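Local structure of bartonella effector protein (Bep) substrate of VirB T4SS (4XI8) at residues A[36-41]-A[69-74]; A[177-182]-A[196-201]. The protein probably transfers AMP from ATP to threonine or tyrosine side chains of target proteins through its Fic domain, the part of this Bartonella effector present here. One frame throughout, in Å; residues are numbered along the deposited sequence.

How the interactions relate
Interaction 1 (36-41 with 69-74) comes first along the chain and closes before interaction 2 (177-182 with 196-201) opens. Their centres lie 29 Å apart on opposite sides of the chain's centre, and their nearest atoms stay about 15 Å apart. They share no helix: the first joins helix 32-51 to the end region of helix 60-71; the second joins helices 174-183 and 197-206, late in the Fic domain, which is alpha-helical, without strands. The assembly of three copies brings the two surfaces together: His201 of one subunit stacks on Tyr40 and hydrogen-bonds Glu36 of another, so regions remote within one chain meet between chains.

Interaction 1: A[36-41]-A[69-74]; sequences ERCAYD and RLYEKM
Met74 reaches across to helix 32-51 and makes the dense part of this contact on Cys38. Its CG stands anti to the backbone N (chi1 -161°), and the bend at chi2 brings the sulfur over Cys38, where Met74 SD lies 3.6 Å from Cys38 CA and 3.7 Å from Cys38 CB. Cys38 SG, itself anti to its backbone N, sits beside the Met74 chain, 4.0 Å from Met74 CG. The same cysteine sulfur approaches the Tyr71 ring at its edge, near the ring plane, with 4.4 Å between Cys38 SG and Tyr71 CE1. No hydrogen bond crosses between the segments; the part made by Met74, Cys38 and Tyr71 is apolar packing. Helix 60-71 belongs to the Fic domain; around Tyr71 the helix gives way to a turn, with Met74 N hydrogen-bonded to Tyr71 O, and the turn brings Met74 against helix 32-51. Leu70 extends the apolar side, touching Leu42 and Ala45 of helix 32-51 and Val151 and Ile154 of helix 148-162. The other side, formed by Asp41 and the exposed Lys73, is looser and polar. These two side chains cross at about a right angle, and their nearest approach is Asp41 OD2 to Lys73 CB at 4.0 Å. Their charged ends do not pair: Asp41 OD2 and Lys73 NZ, 4.7 Å apart, may attract each other weakly without being in contact. Asp41 OD2 instead hydrogen-bonds Tyr27 OH, to which Lys73 NZ is also linked weakly. Within its own helix Asp41 OD2 has a long salt bridge, 3.8 Å, to Arg37 NE, and the Arg37 guanidinium makes a cation-pi contact with Tyr27.

Interaction 2: A[177-182]-A[196-201]; sequences MQFAIH and ITPMLH
Helices 174-183 and 197-206 come closest at Ala180 and Pro198, the nearest CA pair of the two segments at 5.1 Å, while the short helical axes pass at 8.2 Å. Ala180 CB points toward the other segment, and its small side chain lets Pro198 CB come within 4.1 Å of Ala180 CA. Met199 fills the flank of this close point. Its chi1 of -98° is displaced from the usual staggered position, and a bend at chi2 (-62°) followed by an extended chi3 points the terminal methyl at helix 174-183. Met199 CE thus rests 3.7 Å from Ala180 CB and 3.6 Å from Ile181 CG1, with the Ile181 and Met199 side chains lying side by side and pointing the same way. This is a steeply inclined, roughly antiparallel helix pair, the N-to-C directions of the short segments 138° apart, within the C-terminal part of the Fido region; Phe135 of helix 124-140 packs on both Met177 and Met199. Met177 starts away from the partner helix with CG anti to the backbone N, but the bend at chi2 turns it back, so that Met177 SD lies 4.0 Å from Met199 CE. On the Pro198 flank, Phe179 also has CG anti to its backbone N; the Phe179 and Pro198 side chains cross at about a right angle, with Phe179 CE2 4.0 Å from Pro198 CG. Lys32 and Glu36 of a neighbouring subunit pack on Phe179 and Pro198 respectively.

Interaction 1: A[36-41]-A[69-74]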
ATOM      1  N   GLU A  36       8.221  -9.587  16.086  1.00 41.55           N
ATOM      2  CA  GLU A  36       6.913  -9.177  16.584  1.00 42.21           C
ATOM      3  C   GLU A  36       7.025  -8.306  17.834  1.00 55.96           C
ATOM      4  O   GLU A  36       6.379  -7.262  17.930  1.00 49.24           O
ATOM      5  CB  GLU A  36       6.047 -10.407  16.874  1.00 44.11           C
ATOM      6  CG  GLU A  36       4.562 -10.113  17.025  1.00 59.31           C
ATOM      7  CD  GLU A  36       4.176  -9.744  18.445  1.00 71.61           C
ATOM      8  OE1 GLU A  36       3.062  -9.215  18.640  1.00 77.62           O
ATOM      9  OE2 GLU A  36       4.986  -9.985  19.365  1.00 78.27           O
ATOM     10  N   ARG A  37       7.845  -8.736  18.788  1.00 48.12           N
ATOM     11  CA  ARG A  37       8.015  -7.993  20.032  1.00 40.98           C
ATOM     12  C   ARG A  37       8.703  -6.655  19.794  1.00 64.54           C
ATOM     13  O   ARG A  37       8.380  -5.658  20.442  1.00 58.41           O
ATOM     14  CB  ARG A  37       8.805  -8.812  21.053  1.00 41.36           C
ATOM     15  CG  ARG A  37       8.845  -8.172  22.433  1.00 41.65           C
ATOM     16  CD  ARG A  37       7.460  -8.077  23.052  1.00 48.82           C
ATOM     17  NE  ARG A  37       7.517  -7.757  24.474  1.00 50.64           N
ATOM     18  CZ  ARG A  37       7.517  -8.663  25.447  1.00 72.05           C
ATOM     19  NH1 ARG A  37       7.456  -9.955  25.152  1.00 83.58           N
ATOM     20  NH2 ARG A  37       7.572  -8.278  26.715  1.00 74.92           N
ATOM     21  N   CYS A  38       9.653  -6.639  18.865  1.00 58.24           N
ATOM     22  CA  CYS A  38      10.370  -5.413  18.546  1.00 41.05           C
ATOM     23  C   CYS A  38       9.437  -4.385  17.925  1.00 42.80           C
ATOM     24  O   CYS A  38       9.473  -3.211  18.286  1.00 55.39           O
ATOM     25  CB  CYS A  38      11.537  -5.700  17.602  1.00 49.94           C
ATOM     26  SG  CYS A  38      12.554  -4.252  17.234  1.00 56.74           S
ATOM     27  N   ALA A  39       8.596  -4.833  16.999  1.00 66.41           N
ATOM     28  CA  ALA A  39       7.664  -3.940  16.324  1.00 38.26           C
ATOM     29  C   ALA A  39       6.607  -3.422  17.294  1.00 40.22           C
ATOM     30  O   ALA A  39       6.171  -2.275  17.198  1.00 39.27           O
ATOM     31  CB  ALA A  39       7.007  -4.649  15.151  1.00 39.13           C
ATOM     32  N   TYR A  40       6.206  -4.275  18.231  1.00 40.10           N
ATOM     33  CA  TYR A  40       5.197  -3.914  19.221  1.00 41.41           C
ATOM     34  C   TYR A  40       5.728  -2.868  20.195  1.00 54.82           C
ATOM     35  O   TYR A  40       5.047  -1.889  20.501  1.00 55.87           O
ATOM     36  CB  TYR A  40       4.722  -5.154  19.982  1.00 42.73           C
ATOM     37  CG  TYR A  40       3.704  -4.851  21.060  1.00 53.33           C
ATOM     38  CD1 TYR A  40       2.376  -4.602  20.735  1.00 46.03           C
ATOM     39  CD2 TYR A  40       4.066  -4.819  22.400  1.00 61.01           C
ATOM     40  CE1 TYR A  40       1.440  -4.325  21.712  1.00 60.26           C
ATOM     41  CE2 TYR A  40       3.136  -4.543  23.386  1.00 46.85           C
ATOM     42  CZ  TYR A  40       1.826  -4.296  23.035  1.00 73.84           C
ATOM     43  OH  TYR A  40       0.895  -4.022  24.012  1.00 95.83           O
ATOM     44  N   ASP A  41       6.948  -3.081  20.681  1.00 62.53           N
ATOM     45  CA  ASP A  41       7.572  -2.148  21.613  1.00 58.84           C
ATOM     46  C   ASP A  41       7.934  -0.842  20.917  1.00 57.05           C
ATOM     47  O   ASP A  41       7.898   0.228  21.526  1.00 44.53           O
ATOM     48  CB  ASP A  41       8.825  -2.765  22.238  1.00 39.48           C
ATOM     49  CG  ASP A  41       8.504  -3.831  23.266  1.00 57.95           C
ATOM     50  OD1 ASP A  41       7.330  -3.926  23.681  1.00 56.69           O
ATOM     51  OD2 ASP A  41       9.429  -4.571  23.664  1.00 61.76           O
ATOM     52  N   ARG A  69      14.524   5.877  23.696  1.00 55.27           N
ATOM     53  CA  ARG A  69      13.107   5.683  23.984  1.00 54.68           C
ATOM     54  C   ARG A  69      12.494   4.589  23.110  1.00 51.00           C
ATOM     55  O   ARG A  69      11.574   3.889  23.532  1.00 39.98           O
ATOM     56  CB  ARG A  69      12.346   6.998  23.800  1.00 54.65           C
ATOM     57  CG  ARG A  69      11.014   7.048  24.528  1.00 73.30           C
ATOM     58  CD  ARG A  69      11.195   6.842  26.025  1.00 76.98           C
ATOM     59  NE  ARG A  69      11.886   7.962  26.659  1.00 56.51           N
ATOM     60  CZ  ARG A  69      12.138   8.039  27.962  1.00 75.09           C
ATOM     61  NH1 ARG A  69      11.758   7.061  28.772  1.00 90.20           N
ATOM     62  NH2 ARG A  69      12.771   9.094  28.458  1.00 80.46           N
ATOM     63  N   LEU A  70      13.017   4.441  21.897  1.00 51.36           N
ATOM     64  CA  LEU A  70      12.486   3.470  20.948  1.00 49.10           C
ATOM     65  C   LEU A  70      12.930   2.040  21.256  1.00 43.23           C
ATOM     66  O   LEU A  70      12.161   1.097  21.072  1.00 54.46           O
ATOM     67  CB  LEU A  70      12.897   3.837  19.520  1.00 41.09           C
ATOM     68  CG  LEU A  70      12.198   5.035  18.871  1.00 44.99           C
ATOM     69  CD1 LEU A  70      12.668   5.215  17.439  1.00 35.58           C
ATOM     70  CD2 LEU A  70      10.687   4.875  18.924  1.00 42.04           C
ATOM     71  N   TYR A  71      14.167   1.876  21.714  1.00 36.70           N
ATOM     72  CA  TYR A  71      14.737   0.541  21.863  1.00 36.51           C
ATOM     73  C   TYR A  71      15.229   0.200  23.272  1.00 37.58           C
ATOM     74  O   TYR A  71      15.974  -0.764  23.440  1.00 67.51           O
ATOM     75  CB  TYR A  71      15.896   0.357  20.876  1.00 35.74           C
ATOM     76  CG  TYR A  71      15.514   0.533  19.422  1.00 34.94           C
ATOM     77  CD1 TYR A  71      14.947  -0.511  18.702  1.00 34.68           C
ATOM     78  CD2 TYR A  71      15.731   1.739  18.767  1.00 39.01           C
ATOM     79  CE1 TYR A  71      14.596  -0.355  17.373  1.00 34.28           C
ATOM     80  CE2 TYR A  71      15.384   1.903  17.438  1.00 45.97           C
ATOM     81  CZ  TYR A  71      14.818   0.853  16.746  1.00 44.10           C
ATOM     82  OH  TYR A  71      14.472   1.011  15.423  1.00 43.82           O
ATOM     83  N   GLU A  72      14.822   0.966  24.281  1.00 53.77           N
ATOM     84  CA  GLU A  72      15.310   0.713  25.638  1.00 56.74           C
ATOM     85  C   GLU A  72      14.738  -0.572  26.224  1.00 51.33           C
ATOM     86  O   GLU A  72      15.356  -1.198  27.082  1.00 60.97           O
ATOM     87  CB  GLU A  72      14.999   1.895  26.563  1.00 52.37           C
ATOM     88  CG  GLU A  72      13.534   2.072  26.917  1.00 72.45           C
ATOM     89  CD  GLU A  72      13.298   3.298  27.778  1.00 87.35           C
ATOM     90  OE1 GLU A  72      12.124   3.689  27.951  1.00 98.94           O
ATOM     91  OE2 GLU A  72      14.288   3.871  28.281  1.00 79.62           O
ATOM     92  N   LYS A  73      13.560  -0.963  25.755  1.00 63.14           N
ATOM     93  CA  LYS A  73      12.927  -2.196  26.204  1.00 53.69           C
ATOM     94  C   LYS A  73      13.432  -3.368  25.379  1.00 55.42           C
ATOM     95  O   LYS A  73      13.206  -4.528  25.721  1.00 51.10           O
ATOM     96  CB  LYS A  73      11.403  -2.098  26.110  1.00 55.01           C
ATOM     97  CG  LYS A  73      10.737  -1.535  27.354  1.00 57.03           C
ATOM     98  CD  LYS A  73       9.224  -1.592  27.239  1.00 77.37           C
ATOM     99  CE  LYS A  73       8.621  -2.458  28.332  1.00 91.92           C
ATOM    100  NZ  LYS A  73       9.150  -3.851  28.289  1.00 86.58           N
ATOM    101  N   MET A  74      14.134  -3.053  24.296  1.00 60.92           N
ATOM    102  CA  MET A  74      14.573  -4.061  23.343  1.00 62.92           C
ATOM    103  C   MET A  74      16.061  -4.379  23.466  1.00 63.06           C
ATOM    104  O   MET A  74      16.445  -5.540  23.604  1.00 64.51           O
ATOM    105  CB  MET A  74      14.265  -3.579  21.923  1.00 83.94           C
ATOM    106  CG  MET A  74      14.249  -4.658  20.867  1.00104.88           C
ATOM    107  SD  MET A  74      12.852  -5.773  21.070  1.00123.48           S
ATOM    108  CE  MET A  74      13.716  -7.305  21.357  1.00118.97           C
TER

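Interaction 2: A[177-182]-A[196-201]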
ATOM      1  N   MET A 177      14.171   6.626  -1.776  1.00 52.77           N
ATOM      2  CA  MET A 177      15.067   7.042  -0.706  1.00 53.27           C
ATOM      3  C   MET A 177      16.444   6.409  -0.874  1.00 69.22           C
ATOM      4  O   MET A 177      17.466   7.053  -0.640  1.00 74.84           O
ATOM      5  CB  MET A 177      14.480   6.681   0.660  1.00 47.11           C
ATOM      6  CG  MET A 177      15.381   7.037   1.830  1.00 55.80           C
ATOM      7  SD  MET A 177      15.404   8.806   2.179  1.00 55.37           S
ATOM      8  CE  MET A 177      13.688   9.089   2.609  1.00 64.30           C
ATOM      9  N   GLN A 178      16.462   5.146  -1.292  1.00 68.32           N
ATOM     10  CA  GLN A 178      17.710   4.419  -1.487  1.00 62.70           C
ATOM     11  C   GLN A 178      18.561   5.055  -2.582  1.00 64.65           C
ATOM     12  O   GLN A 178      19.782   5.145  -2.457  1.00 76.10           O
ATOM     13  CB  GLN A 178      17.429   2.954  -1.826  1.00 63.13           C
ATOM     14  N   PHE A 179      17.910   5.494  -3.655  1.00 55.66           N
ATOM     15  CA  PHE A 179      18.615   6.140  -4.755  1.00 56.41           C
ATOM     16  C   PHE A 179      19.103   7.533  -4.373  1.00 69.69           C
ATOM     17  O   PHE A 179      20.205   7.934  -4.743  1.00 90.38           O
ATOM     18  CB  PHE A 179      17.720   6.231  -5.992  1.00 47.58           C
ATOM     19  CG  PHE A 179      18.334   7.007  -7.121  1.00 54.92           C
ATOM     20  CD1 PHE A 179      19.418   6.501  -7.819  1.00 58.00           C
ATOM     21  CD2 PHE A 179      17.836   8.250  -7.476  1.00 54.92           C
ATOM     22  CE1 PHE A 179      19.988   7.215  -8.855  1.00 60.05           C
ATOM     23  CE2 PHE A 179      18.402   8.969  -8.511  1.00 70.26           C
ATOM     24  CZ  PHE A 179      19.480   8.450  -9.201  1.00 52.03           C
ATOM     25  N   ALA A 180      18.275   8.264  -3.634  1.00 65.81           N
ATOM     26  CA  ALA A 180      18.617   9.616  -3.204  1.00 68.52           C
ATOM     27  C   ALA A 180      19.842   9.622  -2.296  1.00 62.58           C
ATOM     28  O   ALA A 180      20.690  10.508  -2.391  1.00 63.51           O
ATOM     29  CB  ALA A 180      17.433  10.260  -2.500  1.00 39.98           C
ATOM     30  N   ILE A 181      19.929   8.626  -1.420  1.00 63.40           N
ATOM     31  CA  ILE A 181      21.071   8.498  -0.523  1.00 65.89           C
ATOM     32  C   ILE A 181      22.327   8.093  -1.288  1.00 63.90           C
ATOM     33  O   ILE A 181      23.398   8.668  -1.088  1.00 67.64           O
ATOM     34  CB  ILE A 181      20.797   7.464   0.590  1.00 42.26           C
ATOM     35  CG1 ILE A 181      19.630   7.915   1.466  1.00 39.94           C
ATOM     36  CG2 ILE A 181      22.034   7.250   1.442  1.00 49.08           C
ATOM     37  CD1 ILE A 181      19.268   6.933   2.556  1.00 49.00           C
ATOM     38  N   HIS A 182      22.188   7.108  -2.168  1.00 60.64           N
ATOM     39  CA  HIS A 182      23.313   6.623  -2.960  1.00 68.99           C
ATOM     40  C   HIS A 182      23.827   7.706  -3.907  1.00 58.18           C
ATOM     41  O   HIS A 182      25.009   7.735  -4.248  1.00 73.02           O
ATOM     42  CB  HIS A 182      22.915   5.374  -3.750  1.00 78.03           C
ATOM     43  CG  HIS A 182      24.039   4.775  -4.537  1.00 91.08           C
ATOM     44  ND1 HIS A 182      24.303   5.123  -5.845  1.00 98.31           N
ATOM     45  CD2 HIS A 182      24.968   3.849  -4.200  1.00 91.89           C
ATOM     46  CE1 HIS A 182      25.346   4.437  -6.278  1.00 98.64           C
ATOM     47  NE2 HIS A 182      25.768   3.658  -5.301  1.00 99.61           N
ATOM     48  N   ILE A 196      23.389  15.852  -4.885  1.00 61.50           N
ATOM     49  CA  ILE A 196      22.367  16.114  -3.876  1.00 66.47           C
ATOM     50  C   ILE A 196      21.021  16.460  -4.510  1.00 74.41           C
ATOM     51  O   ILE A 196      20.022  16.628  -3.810  1.00 42.17           O
ATOM     52  CB  ILE A 196      22.784  17.258  -2.936  1.00 52.07           C
ATOM     53  CG1 ILE A 196      22.852  18.579  -3.702  1.00 53.91           C
ATOM     54  CG2 ILE A 196      24.118  16.944  -2.280  1.00 55.69           C
ATOM     55  CD1 ILE A 196      23.031  19.790  -2.814  1.00 65.37           C
ATOM     56  N   THR A 197      21.011  16.582  -5.834  1.00 61.18           N
ATOM     57  CA  THR A 197      19.801  16.938  -6.575  1.00 56.28           C
ATOM     58  C   THR A 197      18.619  15.980  -6.333  1.00 65.45           C
ATOM     59  O   THR A 197      17.490  16.444  -6.162  1.00 76.33           O
ATOM     60  CB  THR A 197      20.082  17.019  -8.095  1.00 56.28           C
ATOM     61  OG1 THR A 197      21.204  17.878  -8.332  1.00 76.80           O
ATOM     62  CG2 THR A 197      18.870  17.558  -8.837  1.00 45.94           C
ATOM     63  N   PRO A 198      18.859  14.651  -6.321  1.00 60.15           N
ATOM     64  CA  PRO A 198      17.718  13.782  -6.000  1.00 58.69           C
ATOM     65  C   PRO A 198      17.191  13.986  -4.580  1.00 57.27           C
ATOM     66  O   PRO A 198      15.988  13.852  -4.352  1.00 52.72           O
ATOM     67  CB  PRO A 198      18.293  12.372  -6.164  1.00 64.64           C
ATOM     68  CG  PRO A 198      19.422  12.539  -7.109  1.00 77.12           C
ATOM     69  CD  PRO A 198      20.027  13.860  -6.751  1.00 76.99           C
ATOM     70  N   MET A 199      18.080  14.301  -3.642  1.00 61.87           N
ATOM     71  CA  MET A 199      17.676  14.554  -2.264  1.00 43.60           C
ATOM     72  C   MET A 199      16.859  15.834  -2.145  1.00 46.13           C
ATOM     73  O   MET A 199      15.880  15.887  -1.401  1.00 57.34           O
ATOM     74  CB  MET A 199      18.898  14.630  -1.348  1.00 42.25           C
ATOM     75  CG  MET A 199      19.187  13.335  -0.618  1.00 57.30           C
ATOM     76  SD  MET A 199      17.822  12.869   0.464  1.00 48.35           S
ATOM     77  CE  MET A 199      18.357  11.244   0.983  1.00 53.38           C
ATOM     78  N   LEU A 200      17.270  16.864  -2.877  1.00 48.85           N
ATOM     79  CA  LEU A 200      16.539  18.125  -2.905  1.00 37.49           C
ATOM     80  C   LEU A 200      15.133  17.920  -3.457  1.00 65.66           C
ATOM     81  O   LEU A 200      14.163  18.463  -2.927  1.00 73.91           O
ATOM     82  CB  LEU A 200      17.289  19.166  -3.737  1.00 40.66           C
ATOM     83  CG  LEU A 200      18.627  19.649  -3.174  1.00 49.82           C
ATOM     84  CD1 LEU A 200      19.306  20.600  -4.147  1.00 54.70           C
ATOM     85  CD2 LEU A 200      18.433  20.312  -1.817  1.00 39.32           C
ATOM     86  N   HIS A 201      15.033  17.135  -4.524  1.00 60.66           N
ATOM     87  CA  HIS A 201      13.746  16.812  -5.131  1.00 59.11           C
ATOM     88  C   HIS A 201      12.835  16.057  -4.170  1.00 56.74           C
ATOM     89  O   HIS A 201      11.621  16.264  -4.161  1.00 53.03           O
ATOM     90  CB  HIS A 201      13.949  15.987  -6.403  1.00 53.88           C
ATOM     91  CG  HIS A 201      14.542  16.759  -7.538  1.00 52.82           C
ATOM     92  ND1 HIS A 201      14.878  16.176  -8.741  1.00 54.19           N
ATOM     93  CD2 HIS A 201      14.858  18.073  -7.655  1.00 59.74           C
ATOM     94  CE1 HIS A 201      15.375  17.096  -9.549  1.00 63.67           C
ATOM     95  NE2 HIS A 201      15.375  18.252  -8.916  1.00 67.65           N
TER